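Local coordinates for uncharacterized protein (Bacteroides eggerthii DSM 20697, PDB 4ECO), which is of unknown function but, as a leucine-rich repeat protein, probably serves in binding other proteins, at residues N46-Q50 with L88-A93; H115-V119 with Q190-N194; D253-C259 with L277-N283. Residues are numbered along the deposited sequence.

In the fold
Following the chain, the three contacts step from the start of the leucine-rich repeat solenoid into its body. Contact 3 is wholly buried and joins two neighbouring parallel strands through regular backbone bonds and an asparagine side chain. Contact 1, also largely buried, relies on aromatic stacking between two loops, one of them directly after strand 83-87. Contact 2 is only partly buried and mostly polar, with a sodium ion between loops. Its centre lies about 10 Å from that of contact 1 and 12 Å from that of contact 3, and it touches both: Glu117 OE2 is 2.7 Å from Gly90 N, and His115 ND1 is 2.7 Å from Glu255 OE1.

Contact 1 of 3, residues N46-Q50 with L88-A93; sequences NWSQQ and LEGFGA
Two irregular segments meet, with Gln49 lying over Phe91 (CA to CA 4.5 Å). Residues 88-91 form a type II turn closed by Phe91 N to Leu88 O at 3.1 Å; Gly90 takes the positive-phi place (74/-3) and leaves a hollow, since a CB there would collide with Gln50 CG. The largely extended backbone of 47-49 runs past this turn: Ser48 N donates to Phe91 O at 3.1 Å, and Gln49 CA sits 3.3 Å from Gly90 O. Trp47 (m, chi2 7°) is the main bump. Its six-membered ring makes an offset stack on Phe91 (m), centroids 4.7 Å apart and planes at 25°, while Leu88 CD2 meets CH2 of Trp47 at 3.5 Å and Ala93 CB lies 3.7 Å from Trp47 NE1, which bonds to Leu42 O. Gln49 (t) curls over the opposite face of the Phe91 ring and brings NE2 to 2.6 Å from Glu89 O, a weak hydrogen bond. The Phe91 ring is thus sandwiched between tryptophan and amide. Trp39 and Trp60 meet Trp47 edge-to-face and extend the aromatic cluster. A loop after an N-terminal helix packed on the turn after an early strand is consistent with the N-terminal cap of a leucine-rich repeat solenoid.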
loop_
_atom_site.group_PDB
_atom_site.type_symbol
_atom_site.label_atom_id
_atom_site.label_comp_id
_atom_site.label_asym_id
_atom_site.label_seq_id
_atom_site.Cartn_x
_atom_site.Cartn_y
_atom_site.Cartn_z
ATOM N N ASN A 46 33.848 -15.308 2.249
ATOM C CA ASN A 46 33.174 -15.419 0.961
ATOM C C ASN A 46 31.989 -14.456 0.812
ATOM O O ASN A 46 31.268 -14.529 -0.195
ATOM C CB ASN A 46 32.736 -16.851 0.706
ATOM C CG ASN A 46 33.933 -17.763 0.499
ATOM O OD1 ASN A 46 34.143 -18.718 1.246
ATOM N ND2 ASN A 46 34.801 -17.428 -0.456
ATOM N N TRP A 47 31.853 -13.503 1.747
ATOM C CA TRP A 47 30.864 -12.430 1.682
ATOM C C TRP A 47 31.136 -11.499 0.510
ATOM O O TRP A 47 32.308 -11.211 0.223
ATOM C CB TRP A 47 30.920 -11.593 2.972
ATOM C CG TRP A 47 30.326 -12.189 4.207
ATOM C CD1 TRP A 47 29.850 -13.454 4.374
ATOM C CD2 TRP A 47 30.171 -11.529 5.468
ATOM N NE1 TRP A 47 29.400 -13.622 5.664
ATOM C CE2 TRP A 47 29.584 -12.456 6.358
ATOM C CE3 TRP A 47 30.472 -10.236 5.936
ATOM C CZ2 TRP A 47 29.310 -12.145 7.693
ATOM C CZ3 TRP A 47 30.167 -9.917 7.249
ATOM C CH2 TRP A 47 29.618 -10.872 8.118
ATOM N N SER A 48 30.080 -10.994 -0.148
ATOM C CA SER A 48 30.242 -10.004 -1.216
ATOM C C SER A 48 28.985 -9.170 -1.246
ATOM O O SER A 48 27.922 -9.706 -1.565
ATOM C CB SER A 48 30.554 -10.652 -2.569
ATOM O OG SER A 48 31.138 -9.716 -3.466
ATOM N N GLN A 49 29.086 -7.871 -0.860
ATOM C CA GLN A 49 27.934 -6.963 -0.730
ATOM C C GLN A 49 27.304 -6.542 -2.090
ATOM O O GLN A 49 27.997 -6.446 -3.120
ATOM C CB GLN A 49 28.291 -5.709 0.084
ATOM C CG GLN A 49 27.057 -4.986 0.645
ATOM C CD GLN A 49 27.188 -4.575 2.089
ATOM O OE1 GLN A 49 28.068 -3.783 2.488
ATOM N NE2 GLN A 49 26.268 -5.073 2.896
ATOM N N GLN A 50 25.949 -6.290 -2.035
ATOM C CA GLN A 50 25.046 -5.871 -3.127
ATOM C C GLN A 50 25.224 -4.307 -3.462
ATOM O O GLN A 50 25.934 -3.994 -4.425
ATOM C CB GLN A 50 23.552 -6.253 -2.824
ATOM C CG GLN A 50 22.937 -5.751 -1.488
ATOM C CD GLN A 50 21.434 -6.008 -1.300
ATOM O OE1 GLN A 50 20.913 -7.135 -1.417
ATOM N NE2 GLN A 50 20.713 -4.970 -0.899
ATOM N N LEU A 88 23.937 -7.559 8.644
ATOM C CA LEU A 88 24.511 -8.477 7.679
ATOM C C LEU A 88 23.882 -8.294 6.334
ATOM O O LEU A 88 24.201 -9.062 5.407
ATOM C CB LEU A 88 24.324 -9.922 8.119
ATOM C CG LEU A 88 24.920 -10.358 9.430
ATOM C CD1 LEU A 88 24.493 -11.760 9.718
ATOM C CD2 LEU A 88 26.436 -10.179 9.455
ATOM N N GLU A 89 22.966 -7.297 6.213
ATOM C CA GLU A 89 22.231 -7.019 4.977
ATOM C C GLU A 89 23.150 -6.990 3.744
ATOM O O GLU A 89 24.185 -6.317 3.776
ATOM C CB GLU A 89 21.495 -5.675 5.071
ATOM C CG GLU A 89 20.198 -5.683 5.853
ATOM C CD GLU A 89 19.653 -4.280 5.992
ATOM O OE1 GLU A 89 20.400 -3.389 6.469
ATOM O OE2 GLU A 89 18.488 -4.062 5.585
ATOM N N GLY A 90 22.776 -7.768 2.718
ATOM C CA GLY A 90 23.461 -7.852 1.430
ATOM C C GLY A 90 24.781 -8.592 1.359
ATOM O O GLY A 90 25.326 -8.754 0.264
ATOM N N PHE A 91 25.287 -9.081 2.493
ATOM C CA PHE A 91 26.586 -9.754 2.516
ATOM C C PHE A 91 26.525 -11.175 1.991
ATOM O O PHE A 91 27.536 -11.682 1.490
ATOM C CB PHE A 91 27.185 -9.756 3.933
ATOM C CG PHE A 91 27.848 -8.460 4.325
ATOM C CD1 PHE A 91 28.887 -7.931 3.559
ATOM C CD2 PHE A 91 27.462 -7.782 5.478
ATOM C CE1 PHE A 91 29.517 -6.738 3.943
ATOM C CE2 PHE A 91 28.100 -6.596 5.864
ATOM C CZ PHE A 91 29.128 -6.088 5.097
ATOM N N GLY A 92 25.370 -11.807 2.106
ATOM C CA GLY A 92 25.208 -13.179 1.653
ATOM C C GLY A 92 25.863 -14.157 2.599
ATOM O O GLY A 92 26.481 -15.129 2.164
ATOM N N ALA A 93 25.706 -13.897 3.908
ATOM C CA ALA A 93 26.215 -14.704 5.014
ATOM C C ALA A 93 25.663 -16.137 4.943
ATOM O O ALA A 93 24.524 -16.339 4.506
ATOM C CB ALA A 93 25.837 -14.053 6.329
#

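Contact 2 of 3, residues H115-V119 with Q190-N194. With NA (sodium ion), chain C.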
loop_
_atom_site.group_PDB
_atom_site.type_symbol
_atom_site.label_atom_id
_atom_site.label_comp_id
_atom_site.label_asym_id
_atom_site.label_seq_id
_atom_site.Cartn_x
_atom_site.Cartn_y
_atom_site.Cartn_z
ATOM N N HIS A 115 13.671 -7.016 4.368
ATOM C CA HIS A 115 12.859 -6.850 3.162
ATOM C C HIS A 115 13.603 -5.938 2.183
ATOM O O HIS A 115 13.373 -6.052 0.981
ATOM C CB HIS A 115 11.443 -6.349 3.471
ATOM C CG HIS A 115 11.358 -4.975 4.043
ATOM N ND1 HIS A 115 11.226 -4.770 5.398
ATOM C CD2 HIS A 115 11.326 -3.774 3.415
ATOM C CE1 HIS A 115 11.135 -3.458 5.555
ATOM N NE2 HIS A 115 11.206 -2.816 4.387
ATOM N N GLY A 116 14.540 -5.122 2.700
ATOM C CA GLY A 116 15.376 -4.224 1.915
ATOM C C GLY A 116 16.205 -4.953 0.872
ATOM O O GLY A 116 16.381 -4.463 -0.244
ATOM N N GLU A 117 16.679 -6.154 1.207
ATOM C CA GLU A 117 17.507 -6.987 0.325
ATOM C C GLU A 117 16.781 -7.371 -0.976
ATOM O O GLU A 117 17.437 -7.481 -2.019
ATOM C CB GLU A 117 17.956 -8.239 1.064
ATOM C CG GLU A 117 18.975 -7.938 2.154
ATOM C CD GLU A 117 19.365 -9.139 2.988
ATOM O OE1 GLU A 117 18.440 -9.852 3.452
ATOM O OE2 GLU A 117 20.586 -9.362 3.188
ATOM N N LYS A 118 15.436 -7.496 -0.933
ATOM C CA LYS A 118 14.626 -7.812 -2.109
ATOM C C LYS A 118 14.490 -6.596 -3.032
ATOM O O LYS A 118 14.184 -6.784 -4.210
ATOM C CB LYS A 118 13.214 -8.342 -1.713
ATOM C CG LYS A 118 13.148 -9.802 -1.192
ATOM C CD LYS A 118 13.716 -10.876 -2.160
ATOM C CE LYS A 118 14.980 -11.485 -1.593
ATOM N NZ LYS A 118 15.826 -12.158 -2.603
ATOM N N VAL A 119 14.704 -5.363 -2.510
ATOM C CA VAL A 119 14.580 -4.109 -3.303
ATOM C C VAL A 119 15.929 -3.345 -3.349
ATOM O O VAL A 119 15.945 -2.141 -3.610
ATOM C CB VAL A 119 13.425 -3.163 -2.832
ATOM C CG1 VAL A 119 12.063 -3.794 -3.084
ATOM C CG2 VAL A 119 13.570 -2.754 -1.370
ATOM N N GLN A 190 12.999 -16.632 -2.358
ATOM C CA GLN A 190 14.319 -16.338 -2.911
ATOM C C GLN A 190 15.177 -15.868 -1.764
ATOM O O GLN A 190 14.884 -14.846 -1.129
ATOM C CB GLN A 190 14.206 -15.290 -4.034
ATOM C CG GLN A 190 15.497 -14.922 -4.745
ATOM C CD GLN A 190 15.233 -13.817 -5.721
ATOM O OE1 GLN A 190 15.384 -12.630 -5.408
ATOM N NE2 GLN A 190 14.746 -14.187 -6.899
ATOM N N LEU A 191 16.184 -16.666 -1.463
ATOM C CA LEU A 191 17.094 -16.431 -0.359
ATOM C C LEU A 191 18.125 -15.346 -0.679
ATOM O O LEU A 191 18.578 -15.240 -1.827
ATOM C CB LEU A 191 17.811 -17.745 0.019
ATOM C CG LEU A 191 16.906 -18.953 0.362
ATOM C CD1 LEU A 191 17.738 -20.183 0.646
ATOM C CD2 LEU A 191 15.977 -18.666 1.560
ATOM N N SER A 192 18.487 -14.538 0.350
ATOM C CA SER A 192 19.509 -13.477 0.295
ATOM C C SER A 192 20.751 -13.914 1.076
ATOM O O SER A 192 21.806 -13.265 1.029
ATOM C CB SER A 192 18.962 -12.172 0.870
ATOM O OG SER A 192 18.872 -12.240 2.287
ATOM N N ASN A 193 20.605 -15.014 1.818
ATOM C CA ASN A 193 21.635 -15.591 2.677
ATOM C C ASN A 193 21.339 -17.071 2.946
ATOM O O ASN A 193 20.243 -17.558 2.640
ATOM C CB ASN A 193 21.688 -14.810 4.007
ATOM C CG ASN A 193 20.375 -14.873 4.761
ATOM O OD1 ASN A 193 20.015 -15.891 5.350
ATOM N ND2 ASN A 193 19.594 -13.814 4.691
ATOM N N ASN A 194 22.292 -17.753 3.604
ATOM C CA ASN A 194 22.138 -19.136 3.993
ATOM C C ASN A 194 22.331 -19.278 5.530
ATOM O O ASN A 194 23.068 -20.152 5.988
ATOM C CB ASN A 194 23.080 -20.026 3.205
ATOM C CG ASN A 194 22.596 -21.446 3.159
ATOM O OD1 ASN A 194 21.682 -21.794 2.393
ATOM N ND2 ASN A 194 23.163 -22.278 4.024
HETATM NA NA NA C . 22.246 -10.895 1.498
HETATM O O HOH W 1 14.784 -9.859 -5.318
#
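Glu117 reaches from a single helical turn (115-118, without regular helix bonds) to overlap Ser192, its CA-to-CB bond pointing toward the 190-194 loop. Its carboxylate splits the work: OE1 accepts a 2.7 Å hydrogen bond from Ser192 OG, whereas OE2 binds the sodium ion at 2.8 Å. The same serine supplies its backbone O to the metal at 2.5 Å, so two residues share both a direct bond and an ion. Gly90 N also donates to OE2, tying in the turn of contact 1. Lys118 spans the other end of the interface, its NZ donating to Gln190 OE1 at 2.9 Å and weakly to Gln190 O at 3.2 Å. A water bonded to Gln190 OE1 (2.8 Å) and weakly to Lys118 O (3.3 Å) bridges the same pair. With no apolar side-chain contact across the two segments, polar atoms and the ion hold the ends of a long, partly helical insertion between repeat strands 109-111 and 210-214: a sodium site in the loops of a leucine-rich repeat solenoid.

Contact 3 of 3, residues D253-C259 with L277-N283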
loop_
_atom_site.group_PDB
_atom_site.type_symbol
_atom_site.label_atom_id
_atom_site.label_comp_id
_atom_site.label_asym_id
_atom_site.label_seq_id
_atom_site.Cartn_x
_atom_site.Cartn_y
_atom_site.Cartn_z
ATOM N N ASP A 253 10.788 -3.332 17.495
ATOM C CA ASP A 253 10.647 -3.627 16.065
ATOM C C ASP A 253 11.299 -4.945 15.711
ATOM O O ASP A 253 12.513 -5.070 15.811
ATOM C CB ASP A 253 11.243 -2.499 15.216
ATOM C CG ASP A 253 10.531 -1.172 15.341
ATOM O OD1 ASP A 253 10.569 -0.578 16.439
ATOM O OD2 ASP A 253 9.990 -0.698 14.329
ATOM N N VAL A 254 10.481 -5.942 15.325
ATOM C CA VAL A 254 10.953 -7.280 14.950
ATOM C C VAL A 254 10.417 -7.641 13.565
ATOM O O VAL A 254 9.238 -7.422 13.276
ATOM C CB VAL A 254 10.596 -8.358 16.002
ATOM C CG1 VAL A 254 10.999 -9.737 15.523
ATOM C CG2 VAL A 254 11.252 -8.059 17.348
ATOM N N GLU A 255 11.298 -8.189 12.708
ATOM C CA GLU A 255 10.942 -8.641 11.362
ATOM C C GLU A 255 11.506 -10.045 11.097
ATOM O O GLU A 255 12.694 -10.300 11.337
ATOM C CB GLU A 255 11.431 -7.653 10.310
ATOM C CG GLU A 255 11.285 -8.189 8.896
ATOM C CD GLU A 255 11.573 -7.224 7.768
ATOM O OE1 GLU A 255 10.766 -6.293 7.558
ATOM O OE2 GLU A 255 12.585 -7.421 7.065
ATOM N N VAL A 256 10.623 -10.958 10.649
ATOM C CA VAL A 256 10.915 -12.334 10.208
ATOM C C VAL A 256 10.248 -12.442 8.837
ATOM O O VAL A 256 9.081 -12.812 8.730
ATOM C CB VAL A 256 10.474 -13.429 11.205
ATOM C CG1 VAL A 256 11.149 -14.750 10.864
ATOM C CG2 VAL A 256 10.778 -13.032 12.647
ATOM N N TYR A 257 10.955 -11.995 7.804
ATOM C CA TYR A 257 10.397 -11.822 6.466
ATOM C C TYR A 257 10.949 -12.798 5.460
ATOM O O TYR A 257 12.158 -12.991 5.377
ATOM C CB TYR A 257 10.713 -10.380 6.004
ATOM C CG TYR A 257 10.382 -10.045 4.569
ATOM C CD1 TYR A 257 9.135 -9.538 4.221
ATOM C CD2 TYR A 257 11.358 -10.109 3.575
ATOM C CE1 TYR A 257 8.847 -9.162 2.910
ATOM C CE2 TYR A 257 11.071 -9.766 2.254
ATOM C CZ TYR A 257 9.819 -9.274 1.929
ATOM O OH TYR A 257 9.536 -8.899 0.634
ATOM N N ASN A 258 10.053 -13.332 4.624
ATOM C CA ASN A 258 10.351 -14.227 3.513
ATOM C C ASN A 258 11.352 -15.325 3.918
ATOM O O ASN A 258 12.473 -15.368 3.398
ATOM C CB ASN A 258 10.878 -13.407 2.326
ATOM C CG ASN A 258 11.000 -14.135 1.030
ATOM O OD1 ASN A 258 10.349 -15.149 0.787
ATOM N ND2 ASN A 258 11.858 -13.638 0.168
ATOM N N CYS A 259 10.959 -16.184 4.877
ATOM C CA CYS A 259 11.787 -17.322 5.274
ATOM C C CYS A 259 11.003 -18.577 4.854
ATOM O O CYS A 259 10.055 -18.999 5.538
ATOM C CB CYS A 259 12.132 -17.271 6.757
ATOM S SG CYS A 259 13.119 -15.824 7.240
ATOM N N LEU A 277 6.154 -3.201 16.419
ATOM C CA LEU A 277 6.085 -3.521 14.987
ATOM C C LEU A 277 6.447 -5.008 14.781
ATOM O O LEU A 277 7.447 -5.498 15.332
ATOM C CB LEU A 277 7.015 -2.586 14.171
ATOM C CG LEU A 277 7.084 -2.761 12.640
ATOM C CD1 LEU A 277 7.462 -1.452 11.965
ATOM C CD2 LEU A 277 8.071 -3.891 12.226
ATOM N N ILE A 278 5.651 -5.707 13.968
ATOM C CA ILE A 278 5.932 -7.091 13.631
ATOM C C ILE A 278 5.726 -7.270 12.127
ATOM O O ILE A 278 4.625 -7.071 11.627
ATOM C CB ILE A 278 5.168 -8.153 14.466
ATOM C CG1 ILE A 278 5.624 -9.577 14.055
ATOM C CG2 ILE A 278 3.639 -7.969 14.426
ATOM C CD1 ILE A 278 5.212 -10.680 14.920
ATOM N N ASN A 279 6.793 -7.620 11.415
ATOM C CA ASN A 279 6.728 -7.889 9.992
ATOM C C ASN A 279 6.961 -9.386 9.789
ATOM O O ASN A 279 8.064 -9.885 10.017
ATOM C CB ASN A 279 7.744 -7.022 9.233
ATOM C CG ASN A 279 7.577 -7.005 7.734
ATOM O OD1 ASN A 279 7.235 -8.006 7.100
ATOM N ND2 ASN A 279 7.805 -5.852 7.137
ATOM N N VAL A 280 5.910 -10.109 9.425
ATOM C CA VAL A 280 5.974 -11.562 9.212
ATOM C C VAL A 280 5.440 -11.869 7.806
ATOM O O VAL A 280 4.836 -12.926 7.570
ATOM C CB VAL A 280 5.255 -12.394 10.325
ATOM C CG1 VAL A 280 6.094 -12.435 11.609
ATOM C CG2 VAL A 280 3.838 -11.872 10.606
ATOM N N ALA A 281 5.706 -10.944 6.864
ATOM C CA ALA A 281 5.276 -11.083 5.478
ATOM C C ALA A 281 6.126 -12.128 4.712
ATOM O O ALA A 281 7.271 -12.385 5.089
ATOM C CB ALA A 281 5.346 -9.741 4.788
ATOM N N CYS A 282 5.549 -12.725 3.652
ATOM C CA CYS A 282 6.145 -13.695 2.709
ATOM C C CYS A 282 6.487 -15.021 3.336
ATOM O O CYS A 282 7.312 -15.732 2.750
ATOM C CB CYS A 282 7.379 -13.144 1.997
ATOM S SG CYS A 282 7.081 -11.715 0.938
ATOM N N ASN A 283 5.864 -15.411 4.445
ATOM C CA ASN A 283 6.169 -16.731 5.004
ATOM C C ASN A 283 5.090 -17.725 4.541
ATOM O O ASN A 283 4.240 -18.162 5.318
ATOM C CB ASN A 283 6.295 -16.648 6.499
ATOM C CG ASN A 283 7.420 -15.764 6.950
ATOM O OD1 ASN A 283 8.564 -15.889 6.489
ATOM N ND2 ASN A 283 7.123 -14.864 7.879
HETATM O O HOH W 2 9.071 -17.378 1.588
#
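Strands 253-257 and 277-279 run parallel, their axes approaching to 4.8 Å with 7° between their directions, bonded by Val254 N to Leu277 O (3.1 Å), Asn279 N to Val254 O (3.1 Å) and Val256 N to Asn279 O (2.8 Å). Val254 and Ile278, both t at chi1, share the face opposite to that of Asp253, Glu255, Leu277 and Asn279. On the latter, Asp253 (m) puts OD2 3.5 Å from Leu277 CB and forms a salt bridge to Arg142. Glu255, extended (t, t), lies beside Asn279, but its OE1 is bonded to His115. Tyr257 (t) lays CD1 3.8 Å from Ala281 CB, and Cys282 SG approaches the ring obliquely, 4.3 Å from its centroid. Beyond the strands, Asn258 and Cys282 both adopt left-handed backbone angles, matching step for step, with Asn258 N bonded to Ala281 O at 3.0 Å. Asn283 (m) turns its amide back to the preceding repeat: ND2 donates to Val256 O at 3.0 Å and OD1 accepts Cys259 N at 2.9 Å. Asn315 bonds in turn to Val280 O. Such repeated amide-to-backbone links form the asparagine ladder of leucine-rich repeats, in which Cys259 occupies the equivalent asparagine-or-cysteine position of the LxxLxLxxN motif.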